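Local coordinates for K41043 (PDB 6KBR), which probably inhibits a serine protease, as a SPINK2-type Kazal domain that presents its exposed binding loop to the enzyme, at residues G31-T36 against H52-I57; Y26-G31 against N59-A64; H20-M25 against E40-M45. All blocks are in the same frame, centred on the assembly; numbering follows the deposited sequence.

Interaction 1 (G31-T36 against H52-I57)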
loop_
_atom_site.group_PDB
_atom_site.type_symbol
_atom_site.label_atom_id
_atom_site.label_comp_id
_atom_site.label_asym_id
_atom_site.label_seq_id
_atom_site.Cartn_x
_atom_site.Cartn_y
_atom_site.Cartn_z
ATOM N N GLY B 31 -5.305 -3.759 -21.185
ATOM C CA GLY B 31 -4.736 -4.837 -21.963
ATOM C C GLY B 31 -5.520 -5.052 -23.264
ATOM O O GLY B 31 -6.684 -4.687 -23.353
ATOM N N SER B 32 -4.853 -5.622 -24.259
ATOM C CA SER B 32 -5.489 -6.021 -25.537
ATOM C C SER B 32 -6.585 -7.115 -25.312
ATOM O O SER B 32 -7.411 -7.382 -26.201
ATOM C CB SER B 32 -4.446 -6.514 -26.544
ATOM O OG SER B 32 -3.608 -7.436 -25.911
ATOM N N ASP B 33 -6.566 -7.752 -24.144
ATOM C CA ASP B 33 -7.629 -8.619 -23.728
ATOM C C ASP B 33 -8.871 -7.974 -23.173
ATOM O O ASP B 33 -9.748 -8.703 -22.760
ATOM C CB ASP B 33 -7.099 -9.611 -22.714
ATOM C CG ASP B 33 -6.645 -8.960 -21.431
ATOM O OD1 ASP B 33 -6.532 -7.708 -21.385
ATOM O OD2 ASP B 33 -6.347 -9.731 -20.536
ATOM N N MET B 34 -8.963 -6.647 -23.188
ATOM C CA MET B 34 -10.135 -5.898 -22.690
ATOM C C MET B 34 -10.261 -5.856 -21.166
ATOM O O MET B 34 -11.308 -5.482 -20.640
ATOM C CB MET B 34 -11.419 -6.398 -23.323
ATOM C CG MET B 34 -11.352 -6.433 -24.847
ATOM S SD MET B 34 -13.022 -6.470 -25.554
ATOM C CE MET B 34 -12.674 -5.807 -27.177
ATOM N N SER B 35 -9.172 -6.177 -20.457
ATOM C CA SER B 35 -9.135 -6.099 -19.019
ATOM C C SER B 35 -8.250 -4.929 -18.656
ATOM O O SER B 35 -7.175 -4.738 -19.240
ATOM C CB SER B 35 -8.536 -7.375 -18.426
ATOM O OG SER B 35 -9.462 -8.436 -18.413
ATOM N N THR B 36 -8.666 -4.167 -17.658
ATOM C CA THR B 36 -7.753 -3.158 -17.076
ATOM C C THR B 36 -6.926 -3.923 -16.003
ATOM O O THR B 36 -7.471 -4.696 -15.265
ATOM C CB THR B 36 -8.454 -1.784 -16.707
ATOM O OG1 THR B 36 -8.009 -1.221 -15.436
ATOM C CG2 THR B 36 -9.841 -1.869 -16.727
ATOM N N HIS B 52 -0.243 -16.560 -22.535
ATOM C CA HIS B 52 -0.453 -15.807 -23.769
ATOM C C HIS B 52 0.026 -14.383 -23.582
ATOM O O HIS B 52 -0.188 -13.808 -22.513
ATOM C CB HIS B 52 -1.957 -15.815 -24.140
ATOM C CG HIS B 52 -2.423 -17.154 -24.583
ATOM N ND1 HIS B 52 -2.991 -18.071 -23.718
ATOM C CD2 HIS B 52 -2.299 -17.784 -25.774
ATOM C CE1 HIS B 52 -3.242 -19.189 -24.369
ATOM N NE2 HIS B 52 -2.818 -19.048 -25.614
ATOM N N ASN B 53 0.635 -13.804 -24.613
ATOM C CA ASN B 53 1.065 -12.415 -24.559
ATOM C C ASN B 53 -0.141 -11.500 -24.573
ATOM O O ASN B 53 -1.182 -11.819 -25.137
ATOM C CB ASN B 53 2.027 -12.087 -25.694
ATOM C CG ASN B 53 3.350 -12.833 -25.554
ATOM O OD1 ASN B 53 3.789 -13.107 -24.456
ATOM N ND2 ASN B 53 3.978 -13.164 -26.663
ATOM N N ILE B 54 -0.017 -10.361 -23.922
ATOM C CA ILE B 54 -1.119 -9.399 -23.882
ATOM C C ILE B 54 -0.462 -8.046 -24.062
ATOM O O ILE B 54 0.547 -7.765 -23.430
ATOM C CB ILE B 54 -1.960 -9.498 -22.567
ATOM C CG1 ILE B 54 -2.455 -10.936 -22.339
ATOM C CG2 ILE B 54 -3.136 -8.490 -22.613
ATOM C CD1 ILE B 54 -3.236 -11.163 -21.046
ATOM N N LYS B 55 -1.001 -7.244 -24.982
ATOM C CA LYS B 55 -0.419 -5.958 -25.293
ATOM C C LYS B 55 -1.112 -4.908 -24.476
ATOM O O LYS B 55 -2.184 -5.126 -23.970
ATOM C CB LYS B 55 -0.567 -5.597 -26.769
ATOM C CG LYS B 55 -0.162 -6.699 -27.724
ATOM C CD LYS B 55 1.319 -7.014 -27.647
ATOM C CE LYS B 55 2.028 -6.438 -28.861
ATOM N NZ LYS B 55 3.474 -6.760 -28.840
ATOM N N ILE B 56 -0.463 -3.774 -24.339
ATOM C CA ILE B 56 -1.056 -2.653 -23.683
ATOM C C ILE B 56 -1.600 -1.700 -24.748
ATOM O O ILE B 56 -0.836 -1.099 -25.465
ATOM C CB ILE B 56 -0.089 -1.917 -22.766
ATOM C CG1 ILE B 56 0.286 -2.863 -21.591
ATOM C CG2 ILE B 56 -0.782 -0.639 -22.262
ATOM C CD1 ILE B 56 1.288 -2.325 -20.592
ATOM N N ILE B 57 -2.919 -1.562 -24.755
ATOM C CA ILE B 57 -3.657 -0.735 -25.687
ATOM C C ILE B 57 -3.418 0.721 -25.304
ATOM O O ILE B 57 -3.139 1.536 -26.159
ATOM C CB ILE B 57 -5.163 -1.104 -25.644
ATOM C CG1 ILE B 57 -5.335 -2.538 -26.108
ATOM C CG2 ILE B 57 -6.013 -0.172 -26.476
ATOM C CD1 ILE B 57 -4.626 -2.891 -27.399
#
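Ser32 and Asp33 both turn their first torsion so that the side chain stands between the backbone N and the carbonyl carbon (chi1 48° and 65°), which brings Ser32 OG to Lys55 N and sets Asp33 CG beside Ile54 CG2. Ser32 and Lys55 are tied twice. Ser32 N donates to Lys55 O at 2.7 Å, and Lys55 N in turn donates to Ser32 OG at 2.8 Å, so the serine hydroxyl takes up a backbone N-H just before strand 56-59 begins. Lys55 O also receives a CA-H contact from Gly31, with Gly31 CA 3.3 Å away. Gly31 pairs with Ile56 as an antiparallel non-hydrogen-bonded bridge. From there the chain folds back through a type I turn, Gly31 to Met34, which joins strands 29-31 and 36-37 in the small three-stranded sheet of the Kazal fold. Asp33 adds an Asx turn: its OD1 accepts Ser35 N at 3.2 Å, met from above the carboxylate plane, while OD2 is hydrogen-bonded to Tyr37 OH. The Asp33 and Ile54 side chains cross obliquely, CD1 of Ile54 lying 3.5 Å from Asp33 OD2. An alanine in place of Asp33 would probably leave Ser35 N and Tyr37 OH without this partner and take away the carboxylate packing against Ile54 CD1. Ile54 CG2 also touches the serine hydroxyl, 3.5 Å from Ser32 OG, and the side chain reaches Leu43 of helix 40-50. Beyond the bridge, Ile57 lays its CG1 against Ser32 CA at 3.5 Å, with its terminal CD1 3.7 Å from Ser32 CB, packing apolar atoms beside the paired backbones at the surface.

Interaction 2 (Y26-G31 against N59-A64); sequences YAPVCG and NGPCGA
Gly60 N donates to Pro28 O at 2.7 Å, the one hydrogen bond between the two segments; the donor stands above the carbonyl plane, about 45° out of it. Gly60 has backbone angles at which a CB would be jammed against the carbonyl O of Asn59, and this glycine lets the chain leave the edge of the sheet after Asn59. Asn59 itself pairs with Val29 as an antiparallel non-hydrogen-bonded bridge, the two side chains side by side, with Val29 CG1 3.9 Å from Asn59 OD1. Pro28 and Pro61 also lie alongside one another, pointing the same way, with Pro28 CG 4.0 Å from Pro61 CD, and Pro28 CD rests 3.5 Å above the plane of the Tyr26 ring, toward its rim. A disulfide then locks the departing tail: Cys30 SG and Cys62 SG are 2.0 Å apart, with a C-S-S-C torsion of 99°. Cys30 holds its SG anti to the backbone N (chi1 177°), which carries the sulfur out from strand 29-31 to the tail. The bond covalently fastens the C-terminal end of the Kazal domain to the central strand of its sheet. Thr36 of strand 36-37 touches Pro28, Pro61 and Cys62, while Val29 packs on Ile56 of strand 56-59 and on Tyr37 of strand 36-37.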
loop_
_atom_site.group_PDB
_atom_site.type_symbol
_atom_site.label_atom_id
_atom_site.label_comp_id
_atom_site.label_asym_id
_atom_site.label_seq_id
_atom_site.Cartn_x
_atom_site.Cartn_y
_atom_site.Cartn_z
ATOM N N TYR B 26 -1.563 1.525 -7.443
ATOM C CA TYR B 26 -2.563 1.523 -8.523
ATOM C C TYR B 26 -2.057 2.467 -9.628
ATOM O O TYR B 26 -2.009 3.630 -9.419
ATOM C CB TYR B 26 -3.944 1.926 -8.009
ATOM C CG TYR B 26 -5.032 1.810 -9.097
ATOM C CD1 TYR B 26 -5.464 0.571 -9.563
ATOM C CD2 TYR B 26 -5.631 2.959 -9.639
ATOM C CE1 TYR B 26 -6.464 0.486 -10.539
ATOM C CE2 TYR B 26 -6.619 2.879 -10.615
ATOM C CZ TYR B 26 -7.027 1.658 -11.051
ATOM O OH TYR B 26 -7.984 1.613 -12.020
ATOM N N ALA B 27 -1.599 1.891 -10.743
ATOM C CA ALA B 27 -1.133 2.586 -11.949
ATOM C C ALA B 27 -1.674 1.828 -13.172
ATOM O O ALA B 27 -0.932 1.129 -13.844
ATOM C CB ALA B 27 0.400 2.622 -11.982
ATOM N N PRO B 28 -2.983 1.985 -13.454
ATOM C CA PRO B 28 -3.633 1.057 -14.381
ATOM C C PRO B 28 -3.178 1.132 -15.860
ATOM O O PRO B 28 -2.751 2.203 -16.373
ATOM C CB PRO B 28 -5.141 1.360 -14.181
ATOM C CG PRO B 28 -5.131 2.850 -13.803
ATOM C CD PRO B 28 -3.938 2.986 -12.910
ATOM N N VAL B 29 -3.217 -0.045 -16.486
ATOM C CA VAL B 29 -3.039 -0.208 -17.913
ATOM C C VAL B 29 -4.146 -1.063 -18.538
ATOM O O VAL B 29 -4.704 -1.935 -17.915
ATOM C CB VAL B 29 -1.665 -0.783 -18.309
ATOM C CG1 VAL B 29 -0.564 0.194 -17.911
ATOM C CG2 VAL B 29 -1.462 -2.220 -17.805
ATOM N N CYS B 30 -4.462 -0.774 -19.778
ATOM C CA CYS B 30 -5.561 -1.453 -20.458
ATOM C C CYS B 30 -4.958 -2.498 -21.389
ATOM O O CYS B 30 -4.167 -2.168 -22.244
ATOM C CB CYS B 30 -6.376 -0.465 -21.296
ATOM S SG CYS B 30 -7.687 -1.330 -22.206
ATOM N N GLY B 31 -5.305 -3.759 -21.185
ATOM C CA GLY B 31 -4.736 -4.837 -21.963
ATOM C C GLY B 31 -5.520 -5.052 -23.264
ATOM O O GLY B 31 -6.684 -4.687 -23.353
ATOM N N ASN B 59 -2.405 3.486 -21.530
ATOM C CA ASN B 59 -2.289 3.705 -20.099
ATOM C C ASN B 59 -3.623 4.125 -19.562
ATOM O O ASN B 59 -4.461 4.665 -20.281
ATOM C CB ASN B 59 -1.193 4.712 -19.794
ATOM C CG ASN B 59 0.179 4.153 -20.037
ATOM O OD1 ASN B 59 0.343 3.021 -20.497
ATOM N ND2 ASN B 59 1.196 4.941 -19.701
ATOM N N GLY B 60 -3.852 3.827 -18.294
ATOM C CA GLY B 60 -5.131 4.095 -17.683
ATOM C C GLY B 60 -6.105 2.972 -17.865
ATOM O O GLY B 60 -5.812 2.004 -18.552
ATOM N N PRO B 61 -7.312 3.119 -17.285
ATOM C CA PRO B 61 -8.280 2.042 -17.383
ATOM C C PRO B 61 -8.720 1.848 -18.837
ATOM O O PRO B 61 -8.486 2.725 -19.667
ATOM C CB PRO B 61 -9.440 2.484 -16.455
ATOM C CG PRO B 61 -9.223 3.928 -16.172
ATOM C CD PRO B 61 -7.794 4.272 -16.482
ATOM N N CYS B 62 -9.297 0.696 -19.150
ATOM C CA CYS B 62 -9.867 0.454 -20.489
ATOM C C CYS B 62 -11.110 1.347 -20.600
ATOM O O CYS B 62 -11.784 1.533 -19.614
ATOM C CB CYS B 62 -10.269 -1.021 -20.649
ATOM S SG CYS B 62 -8.869 -2.162 -20.792
ATOM N N GLY B 63 -11.405 1.883 -21.769
ATOM C CA GLY B 63 -12.706 2.540 -22.021
ATOM C C GLY B 63 -13.826 1.506 -22.138
ATOM O O GLY B 63 -13.561 0.309 -22.130
ATOM N N ALA B 64 -15.064 1.951 -22.307
ATOM C CA ALA B 64 -16.221 1.032 -22.346
ATOM C C ALA B 64 -16.428 0.300 -23.693
ATOM O O ALA B 64 -16.254 -0.940 -23.779
ATOM C CB ALA B 64 -17.502 1.783 -21.951
#

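Interaction 3 (H20-M25 against E40-M45); sequences HGCNRM and ECTLCM
Cys22 and Cys41 are joined covalently, their SG atoms 2.0 Å apart and the C-S-S-C torsion -80°. Cys41 projects its sulfur anti to the backbone N (chi1 -179°), from the first turn of the helix toward strand 22-23, and Cys22 reaches in to meet it. The bond brings each SG to 3.1 Å from the CB of the other cysteine and is largely buried. Apolar packing comes from Met45, one helical turn beyond Cys41, whose thioether lies against the Cys22 end of the bridge, with Met45 SD 3.7 Å from Cys22 SG. Looser approaches complete the contact. Thr42 N lies 3.7 Å from Cys22 SG, and Gly21 O the same 3.7 Å from Cys41 SG; Thr42 OG1 is occupied by a hydrogen bond with Asn39 OD1. In Kazal inhibitors this disulfide ties the protease-binding segment to the helix, probably so here. Cys22 and Asn23 form an antiparallel ladder with a strand of another protein chain, and an acidic side chain of that other chain takes Arg24 NH1 in a salt bridge, consistent with a P1-like role, as in related Kazal inhibitors. On the inhibitor side, Asn39 ND2 bonds Met25 O just ahead of helix 40-50, the Cys14-Cys44 disulfide grips the same helix, and Leu43 turns to Ile54 and to Ile56 of strand 56-59.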
loop_
_atom_site.group_PDB
_atom_site.type_symbol
_atom_site.label_atom_id
_atom_site.label_comp_id
_atom_site.label_asym_id
_atom_site.label_seq_id
_atom_site.Cartn_x
_atom_site.Cartn_y
_atom_site.Cartn_z
ATOM N N HIS B 20 7.834 -13.118 -8.792
ATOM C CA HIS B 20 7.443 -13.499 -7.407
ATOM C C HIS B 20 6.619 -12.463 -6.612
ATOM O O HIS B 20 6.164 -12.766 -5.507
ATOM C CB HIS B 20 8.707 -13.802 -6.586
ATOM C CG HIS B 20 9.533 -14.881 -7.189
ATOM N ND1 HIS B 20 10.781 -14.653 -7.731
ATOM C CD2 HIS B 20 9.248 -16.175 -7.420
ATOM C CE1 HIS B 20 11.242 -15.771 -8.250
ATOM N NE2 HIS B 20 10.336 -16.714 -8.064
ATOM N N GLY B 21 6.539 -11.230 -7.113
ATOM C CA GLY B 21 5.707 -10.253 -6.475
ATOM C C GLY B 21 5.569 -9.009 -7.317
ATOM O O GLY B 21 6.461 -8.688 -8.113
ATOM N N CYS B 22 4.469 -8.302 -7.092
ATOM C CA CYS B 22 4.199 -7.013 -7.696
ATOM C C CYS B 22 3.813 -6.020 -6.594
ATOM O O CYS B 22 2.992 -6.369 -5.739
ATOM C CB CYS B 22 2.999 -7.138 -8.645
ATOM S SG CYS B 22 3.408 -7.949 -10.177
ATOM N N ASN B 23 4.366 -4.787 -6.654
ATOM C CA ASN B 23 4.003 -3.737 -5.704
ATOM C C ASN B 23 2.541 -3.426 -5.848
ATOM O O ASN B 23 1.968 -3.751 -6.869
ATOM C CB ASN B 23 4.913 -2.495 -5.719
ATOM C CG ASN B 23 4.820 -1.569 -6.983
ATOM O OD1 ASN B 23 5.891 -0.977 -7.358
ATOM N ND2 ASN B 23 3.637 -1.343 -7.574
ATOM N N ARG B 24 1.945 -2.872 -4.804
ATOM C CA ARG B 24 0.514 -2.704 -4.734
ATOM C C ARG B 24 0.067 -1.248 -4.978
ATOM O O ARG B 24 -0.929 -0.782 -4.400
ATOM C CB ARG B 24 0.026 -3.283 -3.402
ATOM C CG ARG B 24 -0.161 -4.786 -3.574
ATOM C CD ARG B 24 -0.320 -5.552 -2.285
ATOM N NE ARG B 24 -0.720 -6.953 -2.595
ATOM C CZ ARG B 24 -1.183 -7.825 -1.694
ATOM N NH1 ARG B 24 -1.415 -7.481 -0.414
ATOM N NH2 ARG B 24 -1.442 -9.049 -2.099
ATOM N N MET B 25 0.819 -0.548 -5.836
ATOM C CA MET B 25 0.426 0.785 -6.273
ATOM C C MET B 25 -0.609 0.620 -7.379
ATOM O O MET B 25 -0.569 -0.345 -8.131
ATOM C CB MET B 25 1.630 1.586 -6.779
ATOM C CG MET B 25 1.279 2.883 -7.457
ATOM S SD MET B 25 2.792 3.823 -7.724
ATOM C CE MET B 25 2.268 5.046 -8.957
ATOM N N GLU B 40 1.312 -2.541 -14.485
ATOM C CA GLU B 40 1.963 -3.299 -15.552
ATOM C C GLU B 40 2.544 -4.597 -15.030
ATOM O O GLU B 40 2.561 -5.580 -15.742
ATOM C CB GLU B 40 3.072 -2.482 -16.244
ATOM C CG GLU B 40 3.598 -3.141 -17.538
ATOM C CD GLU B 40 4.347 -2.111 -18.447
ATOM O OE1 GLU B 40 3.946 -0.901 -18.472
ATOM O OE2 GLU B 40 5.314 -2.552 -19.119
ATOM N N CYS B 41 3.030 -4.601 -13.800
ATOM C CA CYS B 41 3.578 -5.793 -13.216
ATOM C C CYS B 41 2.500 -6.886 -13.146
ATOM O O CYS B 41 2.789 -8.064 -13.452
ATOM C CB CYS B 41 4.213 -5.502 -11.862
ATOM S SG CYS B 41 4.962 -6.943 -11.042
ATOM N N THR B 42 1.267 -6.474 -12.848
ATOM C CA THR B 42 0.121 -7.404 -12.720
ATOM C C THR B 42 -0.277 -8.011 -14.069
ATOM O O THR B 42 -0.619 -9.217 -14.164
ATOM C CB THR B 42 -1.047 -6.715 -12.032
ATOM O OG1 THR B 42 -0.603 -6.279 -10.740
ATOM C CG2 THR B 42 -2.186 -7.627 -11.812
ATOM N N LEU B 43 -0.198 -7.180 -15.107
ATOM C CA LEU B 43 -0.385 -7.646 -16.479
ATOM C C LEU B 43 0.630 -8.711 -16.771
ATOM O O LEU B 43 0.288 -9.793 -17.254
ATOM C CB LEU B 43 -0.242 -6.480 -17.486
ATOM C CG LEU B 43 -0.389 -6.795 -18.970
ATOM C CD1 LEU B 43 -1.506 -7.775 -19.248
ATOM C CD2 LEU B 43 -0.625 -5.532 -19.747
ATOM N N CYS B 44 1.891 -8.396 -16.498
ATOM C CA CYS B 44 2.992 -9.358 -16.678
ATOM C C CYS B 44 2.788 -10.723 -15.960
ATOM O O CYS B 44 3.047 -11.783 -16.525
ATOM C CB CYS B 44 4.339 -8.720 -16.279
ATOM S SG CYS B 44 4.825 -7.446 -17.438
ATOM N N MET B 45 2.293 -10.684 -14.716
ATOM C CA MET B 45 1.892 -11.886 -14.036
ATOM C C MET B 45 0.779 -12.698 -14.831
ATOM O O MET B 45 0.878 -13.890 -15.026
ATOM C CB MET B 45 1.479 -11.527 -12.600
ATOM C CG MET B 45 2.702 -11.426 -11.656
ATOM S SD MET B 45 2.299 -11.426 -9.886
ATOM C CE MET B 45 1.896 -13.166 -9.690
#

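Interactions 1 and 2 share Gly31 and the pairing of strands 29-31 and 56-59, and Ile57 N lies 2.9 Å from Cys30 O, a probable hydrogen bond between them. Interaction 1 is a surface contact of backbone and hydroxyl hydrogen bonds, nested in the loop that interaction 2 closes. Interaction 2 is partly buried and mixes one backbone bond with proline packing and a disulfide. Interaction 3, buried, is centred on sulfur, a disulfide with a thioether beside it, and ties the binding loop to helix 40-50 rather than to the sheet. Leu43 of that helix links all three, touching Ile54 and Ile56 of interaction 1 and Val29 of interaction 2.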